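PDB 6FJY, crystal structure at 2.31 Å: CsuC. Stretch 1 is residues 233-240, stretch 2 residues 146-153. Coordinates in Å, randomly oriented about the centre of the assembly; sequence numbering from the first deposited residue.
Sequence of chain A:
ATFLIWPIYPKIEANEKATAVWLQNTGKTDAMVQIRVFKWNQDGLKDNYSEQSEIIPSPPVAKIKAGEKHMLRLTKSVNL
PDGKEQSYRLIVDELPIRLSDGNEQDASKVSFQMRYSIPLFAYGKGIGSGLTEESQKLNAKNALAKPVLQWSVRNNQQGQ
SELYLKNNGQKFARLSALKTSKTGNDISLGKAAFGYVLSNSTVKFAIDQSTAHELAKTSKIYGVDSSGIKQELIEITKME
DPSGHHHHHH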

# COMPACT_ATOMS: atom_id res chain seq x y z
N LEU A 233 15.78 -12.52 -7.48
CA LEU A 233 17.18 -12.70 -7.14
C LEU A 233 18.02 -11.87 -8.10
O LEU A 233 18.00 -12.10 -9.32
CB LEU A 233 17.55 -14.18 -7.23
CG LEU A 233 18.97 -14.60 -6.84
CD1 LEU A 233 19.23 -14.25 -5.39
CD2 LEU A 233 19.17 -16.08 -7.07
N ILE A 234 18.74 -10.89 -7.56
CA ILE A 234 19.48 -9.92 -8.35
C ILE A 234 20.96 -10.14 -8.09
O ILE A 234 21.37 -10.42 -6.96
CB ILE A 234 19.03 -8.49 -7.99
CG1 ILE A 234 19.81 -7.46 -8.81
CG2 ILE A 234 19.16 -8.24 -6.50
CD1 ILE A 234 19.28 -6.05 -8.63
N GLU A 235 21.76 -10.07 -9.16
CA GLU A 235 23.20 -10.24 -9.05
C GLU A 235 23.90 -8.90 -9.16
O GLU A 235 23.54 -8.06 -10.00
CB GLU A 235 23.73 -11.21 -10.11
CG GLU A 235 23.31 -10.91 -11.53
CD GLU A 235 23.78 -12.01 -12.48
OE1 GLU A 235 23.69 -13.20 -12.10
OE2 GLU A 235 24.24 -11.67 -13.60
N ILE A 236 24.89 -8.69 -8.31
CA ILE A 236 25.62 -7.43 -8.22
C ILE A 236 27.11 -7.75 -8.29
O ILE A 236 27.62 -8.52 -7.47
CB ILE A 236 25.27 -6.65 -6.95
CG1 ILE A 236 26.45 -5.80 -6.48
CG2 ILE A 236 24.80 -7.58 -5.84
CD1 ILE A 236 26.01 -4.58 -5.72
N THR A 237 27.79 -7.20 -9.29
CA THR A 237 29.18 -7.49 -9.56
C THR A 237 30.08 -6.43 -8.93
O THR A 237 29.65 -5.32 -8.61
CB THR A 237 29.42 -7.57 -11.07
OG1 THR A 237 29.21 -6.28 -11.66
CG2 THR A 237 28.46 -8.56 -11.69
N LYS A 238 31.36 -6.77 -8.78
CA LYS A 238 32.29 -5.89 -8.10
C LYS A 238 32.81 -4.79 -9.02
O LYS A 238 33.07 -5.02 -10.20
CB LYS A 238 33.47 -6.70 -7.54
CG LYS A 238 34.59 -5.86 -6.94
CD LYS A 238 35.51 -6.71 -6.08
CE LYS A 238 36.15 -7.82 -6.87
NZ LYS A 238 37.13 -7.30 -7.86
N MET A 239 32.95 -3.58 -8.47
CA MET A 239 33.56 -2.48 -9.21
C MET A 239 35.07 -2.70 -9.29
O MET A 239 35.74 -2.84 -8.26
CB MET A 239 33.26 -1.14 -8.54
CG MET A 239 31.88 -0.56 -8.83
SD MET A 239 31.65 1.10 -8.16
CE MET A 239 31.21 0.72 -6.48
N GLU A 240 35.60 -2.74 -10.51
CA GLU A 240 37.04 -2.82 -10.74
C GLU A 240 37.39 -2.42 -12.17
O GLU A 240 38.44 -1.83 -12.43
CB GLU A 240 37.57 -4.23 -10.45
CG GLU A 240 39.10 -4.31 -10.35
CD GLU A 240 39.65 -3.75 -9.04
OE1 GLU A 240 39.00 -3.95 -7.99
OE2 GLU A 240 40.73 -3.12 -9.06
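Stretch 2 146-153: KPVLQWSV

The most unusual feature of this contact is a backbone hydrogen bond of exceptional shortness: Met-239 N donates to Trp-151 O across only 2.4 Å, with a nearly straight N-H...O angle of 170°. At 2.31 Å resolution such a value calls for some caution, since modest coordinate error can shorten a distance, but the alignment is that of a genuine bond, and it closes a short parallel ladder between two segments of CsuC that lie at least 85 residues apart in sequence wherever they touch.

The example illustrates a general principle: in parallel pairing the NH and CO of one residue bond to the two residues that flank its partner; Thr-237, paired with Gln-150, bonds to Leu-149 and Trp-151, and Trp-151, paired with Lys-238, bonds to Thr-237 and Met-239. Residues 149-153 are extended and form a strand that continues later in the chain, while 146-148 approach it as loop. Their partner is the strand 233-238. The N-to-C directions agree to within 44°, with a signed crossing angle of -44° and a closest approach of the axes of 4.5 Å, so the pairing is parallel yet distinctly splayed. The register sets Ile-236 beside Leu-149, Thr-237 beside Gln-150, Lys-238 beside Trp-151 and Met-239 beside Ser-152. The CA atoms of Lys-238 and Trp-151 come within 4.7 Å, the tightest of these four pairs.

The bonds shorten and straighten along the ladder. It starts weakly, with Thr-237 N donating to Leu-149 O at 3.5 Å and 139°. Next, Trp-151 N donates to Thr-237 O at 2.9 Å and 155°, and the very short bond from Met-239 follows. Trp-151 thus engages stretch 1 through both its amide and its carbonyl. Each acceptor also receives a CA-H...O contact: Ile-236 CA lies 3.4 Å from Leu-149 O, Gln-150 CA 3.1 Å from Thr-237 O, and Lys-238 CA 3.3 Å from Trp-151 O.

Side chains then divide between the two faces of the sheet. Thr-237 and Gln-150 share one, where Thr-237 OG1 approaches Gln-150 CG to 3.8 Å. Lys-238 and Trp-151 share the other. With chi1 at 71° (p), the indole leans back toward stretch 1, so that Lys-238 CA sits over the face of its five-membered ring, 3.6 Å from the centroid and 20° off the normal, a CH-pi contact. Ile-236 CG1 meets Trp-151 CD1 at 3.5 Å. The proximity of Trp-151 NE1 to Lys-238 N, 3.3 Å, is no hydrogen bond, because both atoms are donors. The end of the lysine side chain leads away from stretch 2.

Before the bridged pairs, apolar packing takes over. Ile-234 CD1 touches both Pro-147 CG and Leu-149 CD1 at 3.8 Å, and Ile-236 CD1 lies 3.6 Å from Leu-149 CB. Beyond them, Met-239 CE reaches within 3.3 Å of Ser-152 OG. In all, the two stretches bury 632 Å², with Trp-151 contributing the largest share.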

# COMPACT_ATOMS: atom_id res chain seq x y z
N LYS A 146 15.34 -0.63 -14.50
CA LYS A 146 15.65 -1.67 -13.53
C LYS A 146 16.87 -1.22 -12.74
O LYS A 146 17.51 -0.23 -13.11
CB LYS A 146 15.94 -3.01 -14.23
CG LYS A 146 17.12 -2.92 -15.21
CD LYS A 146 17.32 -4.21 -15.99
CE LYS A 146 17.71 -5.37 -15.09
NZ LYS A 146 17.85 -6.62 -15.89
N PRO A 147 17.16 -1.85 -11.61
CA PRO A 147 18.42 -1.57 -10.93
C PRO A 147 19.58 -2.32 -11.57
O PRO A 147 19.45 -3.47 -11.97
CB PRO A 147 18.17 -2.05 -9.49
CG PRO A 147 17.10 -3.08 -9.62
CD PRO A 147 16.22 -2.62 -10.76
N VAL A 148 20.72 -1.63 -11.67
CA VAL A 148 21.97 -2.21 -12.16
C VAL A 148 23.02 -1.95 -11.09
O VAL A 148 23.50 -0.82 -10.96
CB VAL A 148 22.43 -1.63 -13.51
CG1 VAL A 148 23.72 -2.27 -13.94
CG2 VAL A 148 21.36 -1.83 -14.58
N LEU A 149 23.38 -2.98 -10.34
CA LEU A 149 24.10 -2.78 -9.08
C LEU A 149 25.53 -3.27 -9.17
O LEU A 149 25.81 -4.35 -9.70
CB LEU A 149 23.38 -3.47 -7.91
CG LEU A 149 21.93 -3.04 -7.67
CD1 LEU A 149 21.35 -3.69 -6.42
CD2 LEU A 149 21.84 -1.53 -7.56
N GLN A 150 26.44 -2.46 -8.62
CA GLN A 150 27.84 -2.80 -8.48
C GLN A 150 28.26 -2.52 -7.05
O GLN A 150 27.67 -1.68 -6.36
CB GLN A 150 28.70 -1.98 -9.45
CG GLN A 150 28.80 -2.59 -10.83
CD GLN A 150 29.40 -1.64 -11.83
OE1 GLN A 150 30.10 -0.70 -11.47
NE2 GLN A 150 29.08 -1.85 -13.10
N TRP A 151 29.25 -3.26 -6.59
CA TRP A 151 29.77 -3.12 -5.24
C TRP A 151 31.29 -2.94 -5.28
O TRP A 151 31.94 -3.17 -6.30
CB TRP A 151 29.40 -4.32 -4.36
CG TRP A 151 30.12 -5.59 -4.69
CD1 TRP A 151 29.76 -6.51 -5.63
CD2 TRP A 151 31.30 -6.10 -4.07
NE1 TRP A 151 30.64 -7.55 -5.63
CE2 TRP A 151 31.60 -7.33 -4.68
CE3 TRP A 151 32.13 -5.64 -3.05
CZ2 TRP A 151 32.71 -8.10 -4.32
CZ3 TRP A 151 33.23 -6.40 -2.69
CH2 TRP A 151 33.51 -7.61 -3.32
N SER A 152 31.82 -2.50 -4.15
CA SER A 152 33.24 -2.31 -3.88
C SER A 152 33.37 -2.06 -2.39
O SER A 152 32.46 -1.51 -1.76
CB SER A 152 33.84 -1.14 -4.68
OG SER A 152 33.47 0.11 -4.13
N VAL A 153 34.50 -2.48 -1.83
CA VAL A 153 34.77 -2.34 -0.40
C VAL A 153 36.05 -1.55 -0.25
O VAL A 153 37.11 -1.98 -0.71
CB VAL A 153 34.89 -3.70 0.31
CG1 VAL A 153 35.35 -3.50 1.74
CG2 VAL A 153 33.57 -4.45 0.28